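Local coordinates for protein beta-hexosaminidase Amuc_2018 (Akkermansia muciniphila, PDB 6JEB) that hydrolyses terminal non-reducing N-acetylglucosamine and N-acetylgalactosamine residues from beta-linked glycans, including N-glycans and chitobiose, as a family 20 glycoside hydrolase, at residues A[99-104]-A[125-130]; A[90-95]-A[121-126]; A[189-194]-A[287-292]; A[183-188]-A[249-254]. All coordinates share one frame; numbering follows the deposited sequence.

The four contacts lie in the catalytic (beta/alpha)8 barrel of a family 20 glycoside hydrolase and illustrate how strands carry catalytic loops. Contact 2 pairs strands 92-97 and 123-127; contact 1, about 16 Å away between centres, joins the loop after strand 92-97 to the end of strand 123-127 and the turn beyond it. Contact 4, about 11 Å from contact 2 between centres, closes the barrel by bridging strands 183-187 and 251-253. Contact 3 packs loop 189-194, which follows strand 183-187, against helix 282-299. Contacts 2 and 1 overlap along the chain, whereas the segments of 4 and 3 alternate. Asp-130 of contact 1 meets His-193 of contact 3, so the charge relay is assembled from separate loops.

Contact 1: A[99-104]-A[125-130]; sequences PARHFI and HLHLTD
At the substrate-binding end of the barrel, Arg-101, which binds the substrate, meets Asp-130, a member of the charge relay system. The two form a salt bridge, with Arg-101 NH2 3.1 Å from Asp-130 OD1, but they are not paired edge to edge. The carboxylate lies over one face of the guanidinium, the planes are 36° apart, and Asp-130 OD2 sits above the rim. A bend at chi2 (54°) turns the arginine chain back across the aspartate. The other nitrogens have partners of their own: NE bonds to Gln-132 and NH1 forms a salt bridge with Asp-98.

Asp-130 is also held from its own strand end. His-127 NE2 donates to Asp-130 OD2 at 2.7 Å, a nearly straight bond (169°) in the imidazole plane that uses the anti lone pair. With OD1 bonded to His-193 ND1, both oxygens are engaged and the carboxylate has little rotational freedom. His-127 thus fixes Asp-130 from behind, and Asp-130 in turn holds His-193 of the charge relay system.

The backbones are tied by Ala-100 N donating to His-127 O at 3.2 Å, nearly along the C=O axis. Beside this bond, Pro-99 CD rests 3.3 Å from the same His-127 O. The methyl of Ala-100 points into the turn beyond the strand, its CB 3.6 Å from Thr-129 C and 3.8 Å from Asp-130 CB.

Segment 99-104 runs from strand 92-97 towards helix 106-118. Segment 125-130 is the end of strand 123-127 and the turn beyond it; Leu-126 from the strand and Leu-128 just after it touch Val-184 and Pro-186 of strand 183-187.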
# COMPACT_ATOMS: atom_id res chain seq x y z
N PRO A 99 6.32 -2.43 -8.25
CA PRO A 99 6.99 -3.20 -9.30
C PRO A 99 7.24 -2.39 -10.55
O PRO A 99 8.07 -2.79 -11.37
CB PRO A 99 6.03 -4.37 -9.55
CG PRO A 99 4.67 -3.80 -9.17
CD PRO A 99 4.96 -2.92 -7.97
N ALA A 100 6.54 -1.25 -10.73
CA ALA A 100 6.84 -0.39 -11.87
C ALA A 100 8.30 0.05 -11.86
O ALA A 100 8.97 0.05 -12.90
CB ALA A 100 5.93 0.84 -11.85
N ARG A 101 8.82 0.44 -10.69
CA ARG A 101 10.21 0.90 -10.62
C ARG A 101 11.19 -0.26 -10.64
O ARG A 101 12.22 -0.20 -11.33
CB ARG A 101 10.42 1.76 -9.37
CG ARG A 101 10.13 3.25 -9.61
CD ARG A 101 8.73 3.50 -10.20
NE ARG A 101 8.50 4.94 -10.32
CZ ARG A 101 8.09 5.71 -9.31
NH1 ARG A 101 7.83 5.18 -8.12
NH2 ARG A 101 7.93 7.01 -9.50
N HIS A 102 10.92 -1.33 -9.89
CA HIS A 102 11.72 -2.54 -9.96
C HIS A 102 10.78 -3.72 -9.85
O HIS A 102 10.06 -3.85 -8.85
CB HIS A 102 12.80 -2.60 -8.87
CG HIS A 102 14.04 -1.84 -9.21
ND1 HIS A 102 14.29 -0.57 -8.73
CD2 HIS A 102 15.09 -2.15 -10.00
CE1 HIS A 102 15.44 -0.14 -9.20
NE2 HIS A 102 15.95 -1.08 -9.99
N PHE A 103 10.80 -4.58 -10.87
CA PHE A 103 9.89 -5.71 -10.93
C PHE A 103 10.10 -6.62 -9.73
O PHE A 103 11.23 -6.86 -9.30
CB PHE A 103 10.19 -6.48 -12.22
CG PHE A 103 9.26 -7.62 -12.47
CD1 PHE A 103 7.92 -7.39 -12.77
CD2 PHE A 103 9.72 -8.92 -12.42
CE1 PHE A 103 7.06 -8.44 -13.00
CE2 PHE A 103 8.86 -9.98 -12.65
CZ PHE A 103 7.53 -9.74 -12.95
N ILE A 104 9.00 -7.12 -9.17
CA ILE A 104 9.05 -8.04 -8.04
C ILE A 104 8.58 -9.40 -8.53
O ILE A 104 7.39 -9.57 -8.84
CB ILE A 104 8.18 -7.57 -6.86
CG1 ILE A 104 8.46 -6.09 -6.52
CG2 ILE A 104 8.40 -8.48 -5.66
CD1 ILE A 104 7.42 -5.49 -5.56
N HIS A 125 -1.52 -2.92 -2.32
CA HIS A 125 -1.69 -2.01 -3.45
C HIS A 125 -0.49 -2.19 -4.37
O HIS A 125 0.66 -2.17 -3.92
CB HIS A 125 -1.80 -0.60 -2.83
CG HIS A 125 -1.61 0.56 -3.75
ND1 HIS A 125 -1.46 1.84 -3.26
CD2 HIS A 125 -1.53 0.66 -5.10
CE1 HIS A 125 -1.29 2.68 -4.26
NE2 HIS A 125 -1.32 1.99 -5.39
N LEU A 126 -0.76 -2.45 -5.66
CA LEU A 126 0.28 -2.67 -6.66
C LEU A 126 0.44 -1.42 -7.52
O LEU A 126 -0.45 -1.09 -8.32
CB LEU A 126 -0.08 -3.85 -7.57
CG LEU A 126 -0.43 -5.18 -6.90
CD1 LEU A 126 -0.82 -6.22 -7.95
CD2 LEU A 126 0.74 -5.67 -6.04
N HIS A 127 1.58 -0.75 -7.39
CA HIS A 127 1.89 0.39 -8.25
C HIS A 127 2.47 -0.20 -9.53
O HIS A 127 3.68 -0.43 -9.64
CB HIS A 127 2.86 1.34 -7.56
CG HIS A 127 3.03 2.64 -8.26
ND1 HIS A 127 2.12 3.67 -8.16
CD2 HIS A 127 4.01 3.09 -9.09
CE1 HIS A 127 2.52 4.69 -8.90
NE2 HIS A 127 3.67 4.36 -9.47
N LEU A 128 1.59 -0.50 -10.48
CA LEU A 128 1.95 -1.31 -11.64
C LEU A 128 2.59 -0.51 -12.77
O LEU A 128 3.20 -1.12 -13.66
CB LEU A 128 0.71 -2.02 -12.18
CG LEU A 128 0.14 -3.14 -11.30
CD1 LEU A 128 -1.30 -3.46 -11.69
CD2 LEU A 128 1.00 -4.40 -11.40
N THR A 129 2.41 0.81 -12.79
CA THR A 129 2.80 1.63 -13.93
C THR A 129 3.46 2.91 -13.45
O THR A 129 3.03 3.51 -12.47
CB THR A 129 1.58 1.98 -14.82
OG1 THR A 129 0.76 2.95 -14.16
CG2 THR A 129 0.74 0.75 -15.13
N ASP A 130 4.51 3.33 -14.16
CA ASP A 130 5.14 4.61 -13.86
C ASP A 130 6.03 5.00 -15.04
O ASP A 130 5.87 4.50 -16.16
CB ASP A 130 5.88 4.56 -12.52
CG ASP A 130 5.89 5.92 -11.83
OD1 ASP A 130 6.65 6.81 -12.29
OD2 ASP A 130 5.12 6.12 -10.86

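Contact 2: A[90-95]-A[121-126]; sequences YPWRGL and FNRLHL
Gly-94 pairs with Arg-123 and Leu-95 with Leu-124 in a parallel ladder whose short strand segments are inclined at 43°, the two strands being neighbours joined by the beta-alpha-beta crossover through helix 106-118. Leu-95 N donates to Arg-123 O, and Leu-95 O receives His-125 N at 2.9 Å. Ahead of them, Asn-122 N donates to Arg-93 O at 2.9 Å.

Beside that bond the side chain of Asn-122 adds two more. Its ND2 donates to Pro-91 O at 2.9 Å, from above that carbonyl's plane, while its OD1 accepts Arg-93 N at 3.0 Å. The chi1 of 63° folds the amide back into this bridging place. On the face carrying Trp-92 and Arg-123, the arginine lies across the indole: Arg-123 CG sits 3.7 Å from the centroid of the Trp-92 five-membered ring in a CH-pi contact, and Arg-123 NE is 3.4 Å from Trp-92 CE3. The guanidinium stands steeply to the indole, and a water joins its NH2, weakly, to Pro-91 O. On the other face, towards helix 106-118, Leu-95 CG lies over the Phe-121 ring, 3.8 Å from its centroid.

Chemically, the contact divides its labour: a side-chain amide reinforces the backbone bonding, while aromatic faces receive aliphatic C-H groups on both sides of the sheet.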
# COMPACT_ATOMS: atom_id res chain seq x y z
N TYR A 90 -9.10 0.68 12.36
CA TYR A 90 -9.41 1.11 11.01
C TYR A 90 -9.58 -0.08 10.08
O TYR A 90 -8.85 -1.07 10.20
CB TYR A 90 -8.30 1.99 10.44
CG TYR A 90 -8.22 3.36 11.04
CD1 TYR A 90 -9.19 4.32 10.74
CD2 TYR A 90 -7.19 3.70 11.90
CE1 TYR A 90 -9.11 5.59 11.29
CE2 TYR A 90 -7.11 4.96 12.46
CZ TYR A 90 -8.07 5.90 12.15
OH TYR A 90 -7.99 7.16 12.70
N PRO A 91 -10.50 0.02 9.12
CA PRO A 91 -10.74 -1.10 8.21
C PRO A 91 -9.76 -1.20 7.06
O PRO A 91 -9.72 -2.24 6.40
CB PRO A 91 -12.15 -0.83 7.68
CG PRO A 91 -12.29 0.67 7.78
CD PRO A 91 -11.55 1.05 9.03
N TRP A 92 -9.00 -0.15 6.77
CA TRP A 92 -8.04 -0.14 5.68
C TRP A 92 -6.64 -0.08 6.28
O TRP A 92 -6.26 0.94 6.87
CB TRP A 92 -8.27 1.06 4.76
CG TRP A 92 -7.37 1.01 3.55
CD1 TRP A 92 -6.01 1.21 3.52
CD2 TRP A 92 -7.76 0.70 2.21
NE1 TRP A 92 -5.54 1.05 2.23
CE2 TRP A 92 -6.60 0.74 1.41
CE3 TRP A 92 -8.99 0.41 1.60
CZ2 TRP A 92 -6.62 0.49 0.03
CZ3 TRP A 92 -9.02 0.16 0.24
CH2 TRP A 92 -7.84 0.21 -0.54
N ARG A 93 -5.87 -1.15 6.13
CA ARG A 93 -4.50 -1.21 6.65
C ARG A 93 -3.63 -1.78 5.53
O ARG A 93 -3.65 -2.99 5.29
CB ARG A 93 -4.44 -2.04 7.93
CG ARG A 93 -5.40 -1.52 9.01
CD ARG A 93 -5.44 -2.41 10.27
NE ARG A 93 -5.61 -3.82 9.93
CZ ARG A 93 -6.76 -4.38 9.57
NH1 ARG A 93 -7.89 -3.67 9.53
NH2 ARG A 93 -6.78 -5.67 9.24
N GLY A 94 -2.90 -0.92 4.84
CA GLY A 94 -2.30 -1.29 3.57
C GLY A 94 -0.81 -1.05 3.47
O GLY A 94 -0.23 -0.20 4.15
N LEU A 95 -0.19 -1.83 2.59
CA LEU A 95 1.14 -1.56 2.06
C LEU A 95 1.04 -1.47 0.55
O LEU A 95 0.21 -2.15 -0.07
CB LEU A 95 2.14 -2.68 2.42
CG LEU A 95 2.45 -2.89 3.90
CD1 LEU A 95 3.37 -4.08 4.09
CD2 LEU A 95 3.03 -1.62 4.53
N PHE A 121 -2.04 -6.73 8.11
CA PHE A 121 -2.40 -5.88 6.98
C PHE A 121 -3.48 -6.58 6.16
O PHE A 121 -3.51 -7.80 6.07
CB PHE A 121 -1.17 -5.64 6.09
CG PHE A 121 -0.22 -4.61 6.64
CD1 PHE A 121 -0.44 -3.26 6.42
CD2 PHE A 121 0.89 -5.00 7.39
CE1 PHE A 121 0.43 -2.30 6.93
CE2 PHE A 121 1.76 -4.05 7.91
CZ PHE A 121 1.52 -2.70 7.68
N ASN A 122 -4.38 -5.79 5.56
CA ASN A 122 -5.45 -6.38 4.77
C ASN A 122 -5.57 -5.78 3.37
O ASN A 122 -6.50 -6.14 2.64
CB ASN A 122 -6.80 -6.34 5.50
CG ASN A 122 -7.28 -4.93 5.77
OD1 ASN A 122 -6.58 -3.96 5.52
ND2 ASN A 122 -8.50 -4.82 6.30
N ARG A 123 -4.65 -4.91 2.97
CA ARG A 123 -4.68 -4.31 1.64
C ARG A 123 -3.28 -4.33 1.05
O ARG A 123 -2.33 -3.86 1.68
CB ARG A 123 -5.18 -2.86 1.69
CG ARG A 123 -6.59 -2.70 2.27
CD ARG A 123 -7.66 -3.23 1.32
NE ARG A 123 -9.01 -3.01 1.84
CZ ARG A 123 -9.68 -3.87 2.60
NH1 ARG A 123 -9.13 -5.03 2.95
NH2 ARG A 123 -10.90 -3.58 3.02
N LEU A 124 -3.16 -4.87 -0.17
CA LEU A 124 -1.91 -4.85 -0.93
C LEU A 124 -2.18 -4.06 -2.20
O LEU A 124 -3.00 -4.48 -3.03
CB LEU A 124 -1.41 -6.25 -1.27
CG LEU A 124 -0.16 -6.26 -2.17
CD1 LEU A 124 1.05 -5.67 -1.43
CD2 LEU A 124 0.16 -7.66 -2.67
N HIS A 125 -1.52 -2.92 -2.32
CA HIS A 125 -1.69 -2.01 -3.45
C HIS A 125 -0.49 -2.19 -4.37
O HIS A 125 0.66 -2.17 -3.92
CB HIS A 125 -1.80 -0.60 -2.83
CG HIS A 125 -1.61 0.56 -3.75
ND1 HIS A 125 -1.46 1.84 -3.26
CD2 HIS A 125 -1.53 0.66 -5.10
CE1 HIS A 125 -1.29 2.68 -4.26
NE2 HIS A 125 -1.32 1.99 -5.39
N LEU A 126 -0.76 -2.45 -5.66
CA LEU A 126 0.28 -2.67 -6.66
C LEU A 126 0.44 -1.42 -7.52
O LEU A 126 -0.45 -1.09 -8.32
CB LEU A 126 -0.08 -3.85 -7.57
CG LEU A 126 -0.43 -5.18 -6.90
CD1 LEU A 126 -0.82 -6.22 -7.95
CD2 LEU A 126 0.74 -5.67 -6.04
O HOH W 1 -11.98 -4.04 5.87

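Contact 3: A[189-194]-A[287-292]; sequences DMPGHN and KAFFAK
Pro-191 and Met-190, joined by a cis peptide bond, present their side chains to Phe-289 and Phe-290 on helix 282-299. The contact is small and almost wholly apolar. Pro-191 CB comes within 3.8 Å of Phe-289 CE2, and Met-190 CG approaches the same CE2 from near the ring plane at 4.0 Å. Phe-289 reaches them because its CG is anti to the backbone N (chi1 173°), which sends the ring out from the helix and tip first against the loop. Pro-191 CD and Phe-290 CE1 add a looser touch at 4.2 Å.

The sulfur supplies a second kind of interaction. Met-190 SD stands obliquely beside Phe-289, 5.1 Å from the ring centroid, in a Met-aromatic contact. Beyond it, Met-190 packs on Tyr-236 and Phe-240 of helix 230-246.

The one polar atom to meet a ring is Met-190 O, which faces the Phe-290 edge in the ring plane, with CE1 of Phe-290 at 3.8 Å from it. Within the loop, Asn-194 ND2 donates to Pro-191 O at 3.0 Å, arriving well above the carbonyl plane. Farther along the same loop, His-193 of the charge relay system bonds through NE2 to Glu-258, besides its bond to Asp-130.

No hydrogen bond joins the two segments; phenylalanine rings, a thioether and proline carbons hold the helix to the loop, which makes this apolar packing without directional bonds.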
# COMPACT_ATOMS: atom_id res chain seq x y z
N ASP A 189 -1.51 4.51 -12.92
CA ASP A 189 -1.31 5.92 -12.62
C ASP A 189 -1.57 6.76 -13.87
O ASP A 189 -1.04 6.49 -14.95
CB ASP A 189 0.11 6.12 -12.08
CG ASP A 189 0.29 7.44 -11.34
OD1 ASP A 189 -0.50 8.38 -11.56
OD2 ASP A 189 1.25 7.53 -10.53
N MET A 190 -2.44 7.77 -13.74
CA MET A 190 -2.79 8.64 -14.85
C MET A 190 -3.22 9.98 -14.27
O MET A 190 -3.65 10.05 -13.11
CB MET A 190 -3.95 8.04 -15.66
CG MET A 190 -5.18 7.75 -14.82
SD MET A 190 -6.46 6.89 -15.75
CE MET A 190 -5.84 5.23 -15.71
N PRO A 191 -3.11 11.08 -15.05
CA PRO A 191 -2.66 11.13 -16.44
C PRO A 191 -1.14 11.22 -16.59
O PRO A 191 -0.65 11.09 -17.71
CB PRO A 191 -3.33 12.40 -16.97
CG PRO A 191 -3.37 13.32 -15.76
CD PRO A 191 -3.60 12.39 -14.58
N GLY A 192 -0.42 11.44 -15.49
CA GLY A 192 1.03 11.55 -15.51
C GLY A 192 1.71 10.27 -15.09
O GLY A 192 1.13 9.17 -15.13
N HIS A 193 2.97 10.40 -14.68
CA HIS A 193 3.82 9.25 -14.37
C HIS A 193 3.73 8.21 -15.48
O HIS A 193 3.63 7.00 -15.25
CB HIS A 193 3.49 8.66 -12.99
CG HIS A 193 4.16 9.39 -11.87
ND1 HIS A 193 5.46 9.12 -11.48
CD2 HIS A 193 3.73 10.40 -11.07
CE1 HIS A 193 5.79 9.92 -10.48
NE2 HIS A 193 4.76 10.71 -10.21
N ASN A 194 3.82 8.70 -16.72
CA ASN A 194 3.45 7.91 -17.89
C ASN A 194 4.56 7.86 -18.94
O ASN A 194 4.27 7.62 -20.12
CB ASN A 194 2.15 8.45 -18.52
CG ASN A 194 0.95 7.58 -18.20
OD1 ASN A 194 1.08 6.36 -18.06
ND2 ASN A 194 -0.22 8.19 -18.11
N LYS A 287 -10.47 17.58 -13.44
CA LYS A 287 -11.71 17.07 -12.86
C LYS A 287 -12.52 16.30 -13.88
O LYS A 287 -13.03 15.20 -13.60
CB LYS A 287 -12.52 18.23 -12.28
CG LYS A 287 -13.83 17.82 -11.63
CD LYS A 287 -14.59 19.03 -11.12
CE LYS A 287 -15.86 18.62 -10.39
NZ LYS A 287 -15.56 17.84 -9.15
N ALA A 288 -12.65 16.84 -15.09
CA ALA A 288 -13.42 16.17 -16.14
C ALA A 288 -12.74 14.87 -16.58
O ALA A 288 -13.42 13.88 -16.87
CB ALA A 288 -13.59 17.10 -17.34
N PHE A 289 -11.41 14.87 -16.62
CA PHE A 289 -10.68 13.66 -16.98
C PHE A 289 -10.95 12.54 -15.98
O PHE A 289 -11.25 11.40 -16.36
CB PHE A 289 -9.18 13.97 -17.05
CG PHE A 289 -8.32 12.75 -17.24
CD1 PHE A 289 -8.24 12.13 -18.48
CD2 PHE A 289 -7.60 12.21 -16.18
CE1 PHE A 289 -7.46 10.99 -18.66
CE2 PHE A 289 -6.82 11.07 -16.36
CZ PHE A 289 -6.75 10.46 -17.60
N PHE A 290 -10.87 12.85 -14.68
CA PHE A 290 -11.14 11.84 -13.67
C PHE A 290 -12.60 11.40 -13.70
O PHE A 290 -12.90 10.22 -13.48
CB PHE A 290 -10.76 12.37 -12.29
CG PHE A 290 -9.28 12.40 -12.03
CD1 PHE A 290 -8.44 11.49 -12.65
CD2 PHE A 290 -8.74 13.32 -11.15
CE1 PHE A 290 -7.07 11.50 -12.40
CE2 PHE A 290 -7.38 13.34 -10.89
CZ PHE A 290 -6.54 12.44 -11.52
N ALA A 291 -13.53 12.33 -13.96
CA ALA A 291 -14.94 11.97 -14.02
C ALA A 291 -15.22 11.02 -15.18
O ALA A 291 -15.99 10.06 -15.05
CB ALA A 291 -15.82 13.22 -14.12
N LYS A 292 -14.60 11.28 -16.34
CA LYS A 292 -14.78 10.39 -17.47
C LYS A 292 -14.17 9.02 -17.19
O LYS A 292 -14.76 7.99 -17.54
CB LYS A 292 -14.16 11.02 -18.72
CG LYS A 292 -14.44 10.28 -20.02
CD LYS A 292 -14.11 11.18 -21.20
CE LYS A 292 -14.31 10.48 -22.52
NZ LYS A 292 -14.19 11.44 -23.66

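Contact 4: A[183-188]-A[249-254]; sequences DVIPEI and SGIVHL
Val-184 O is gripped twice: Ser-249 OG donates to it at 2.8 Å, and a water donates at the same length while accepting Ser-249 N. With chi1 at 66°, OG sits between its own backbone N and carbonyl carbon, turned back over the chain, where Ile-251 N also gives it a weak bond.

Further along, strands 183-187 and 251-253 meet in a single bridge, Glu-187 with His-253. These are the outermost strands of the eight-stranded parallel sheet, and their bridge closes it into the TIM barrel. His-253 N donates to Pro-186 O at 2.9 Å, and His-253 O takes Ile-188 N at 2.9 Å, with Glu-187 CA adding a CA-H...O contact to the same oxygen. One step earlier, proline has no N-H to offer, and Pro-186 CD rests 3.3 Å from Ile-251 O. Two residues before the bridge, Ile-185 CG2 touches Ile-251 CG2 at 4.0 Å.

On the side facing the barrel interior, Glu-187 and His-253 run alongside each other, pointing the same way. The carboxylate is stacked on the imidazole with planes 24° apart, Glu-187 OE1 lying 4.1 Å above the His-253 ring plane over its centre. The Glu-187 side chain is about 6 Å from the bound acetamide. His-253 ND1 bonds to Gly-255 N.

The implication is a buried carboxylate with three hydrogen-bond partners, His-125 and His-127 at OE1 and Trp-307 at OE2, which may stabilise a negative charge despite the nearby Asp-189. Accepting a backbone N-H at ND1 would suit a neutral His-253, so the stack need not be an ion pair.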
# COMPACT_ATOMS: atom_id res chain seq x y z
N ASP A 183 -6.98 -7.95 0.35
CA ASP A 183 -7.52 -7.53 -0.94
C ASP A 183 -6.43 -6.83 -1.73
O ASP A 183 -5.62 -6.09 -1.17
CB ASP A 183 -8.66 -6.52 -0.76
CG ASP A 183 -9.92 -7.12 -0.17
OD1 ASP A 183 -10.01 -8.36 -0.01
OD2 ASP A 183 -10.84 -6.34 0.14
N VAL A 184 -6.42 -7.05 -3.05
CA VAL A 184 -5.38 -6.49 -3.91
C VAL A 184 -5.95 -5.31 -4.69
O VAL A 184 -7.01 -5.42 -5.32
CB VAL A 184 -4.80 -7.56 -4.85
CG1 VAL A 184 -3.69 -6.95 -5.71
CG2 VAL A 184 -4.26 -8.72 -4.04
N ILE A 185 -5.23 -4.20 -4.66
CA ILE A 185 -5.67 -2.95 -5.27
C ILE A 185 -4.69 -2.59 -6.38
O ILE A 185 -3.56 -2.16 -6.09
CB ILE A 185 -5.68 -1.81 -4.24
CG1 ILE A 185 -6.37 -2.24 -2.93
CG2 ILE A 185 -6.27 -0.54 -4.85
CD1 ILE A 185 -7.81 -2.66 -3.10
N PRO A 186 -5.06 -2.71 -7.66
CA PRO A 186 -4.15 -2.30 -8.74
C PRO A 186 -4.19 -0.79 -8.93
O PRO A 186 -5.23 -0.15 -8.79
CB PRO A 186 -4.74 -3.00 -9.97
CG PRO A 186 -6.26 -3.01 -9.66
CD PRO A 186 -6.34 -3.25 -8.16
N GLU A 187 -3.03 -0.21 -9.26
CA GLU A 187 -2.94 1.21 -9.61
C GLU A 187 -2.47 1.36 -11.05
O GLU A 187 -1.40 0.84 -11.42
CB GLU A 187 -2.02 2.01 -8.69
CG GLU A 187 -1.95 3.49 -9.06
CD GLU A 187 -0.94 4.27 -8.24
OE1 GLU A 187 -0.43 3.73 -7.23
OE2 GLU A 187 -0.67 5.43 -8.61
N ILE A 188 -3.26 2.05 -11.85
CA ILE A 188 -2.88 2.51 -13.18
C ILE A 188 -2.74 4.02 -13.06
O ILE A 188 -3.74 4.75 -13.06
CB ILE A 188 -3.91 2.13 -14.25
CG1 ILE A 188 -4.31 0.65 -14.13
CG2 ILE A 188 -3.39 2.46 -15.65
CD1 ILE A 188 -3.17 -0.34 -14.33
N SER A 249 -11.40 -7.08 -6.15
CA SER A 249 -11.69 -5.98 -5.23
C SER A 249 -12.57 -4.93 -5.89
O SER A 249 -13.32 -4.22 -5.20
CB SER A 249 -10.39 -5.34 -4.74
OG SER A 249 -9.70 -4.70 -5.80
N GLY A 250 -12.48 -4.80 -7.21
CA GLY A 250 -13.24 -3.79 -7.91
C GLY A 250 -12.78 -2.37 -7.68
O GLY A 250 -13.43 -1.44 -8.17
N ILE A 251 -11.70 -2.17 -6.95
CA ILE A 251 -11.15 -0.84 -6.69
C ILE A 251 -9.95 -0.65 -7.60
O ILE A 251 -9.04 -1.48 -7.63
CB ILE A 251 -10.73 -0.72 -5.22
CG1 ILE A 251 -11.94 -0.94 -4.30
CG2 ILE A 251 -10.09 0.63 -4.97
CD1 ILE A 251 -11.58 -0.92 -2.82
N VAL A 252 -9.94 0.46 -8.35
CA VAL A 252 -8.84 0.79 -9.25
C VAL A 252 -8.27 2.13 -8.81
O VAL A 252 -8.96 3.16 -8.90
CB VAL A 252 -9.27 0.82 -10.72
CG1 VAL A 252 -8.08 1.17 -11.61
CG2 VAL A 252 -9.85 -0.53 -11.13
N HIS A 253 -7.04 2.12 -8.32
CA HIS A 253 -6.35 3.35 -7.96
C HIS A 253 -5.88 3.99 -9.26
O HIS A 253 -5.20 3.35 -10.06
CB HIS A 253 -5.17 2.97 -7.06
CG HIS A 253 -4.57 4.11 -6.29
ND1 HIS A 253 -4.18 5.30 -6.88
CD2 HIS A 253 -4.24 4.21 -4.98
CE1 HIS A 253 -3.65 6.09 -5.97
NE2 HIS A 253 -3.69 5.46 -4.80
N LEU A 254 -6.31 5.23 -9.50
CA LEU A 254 -5.97 5.94 -10.73
C LEU A 254 -4.75 6.84 -10.57
O LEU A 254 -4.37 7.53 -11.53
CB LEU A 254 -7.17 6.77 -11.21
CG LEU A 254 -8.44 5.99 -11.56
CD1 LEU A 254 -9.53 6.98 -11.96
CD2 LEU A 254 -8.16 4.98 -12.69
O HOH W 2 -8.45 -7.68 -6.29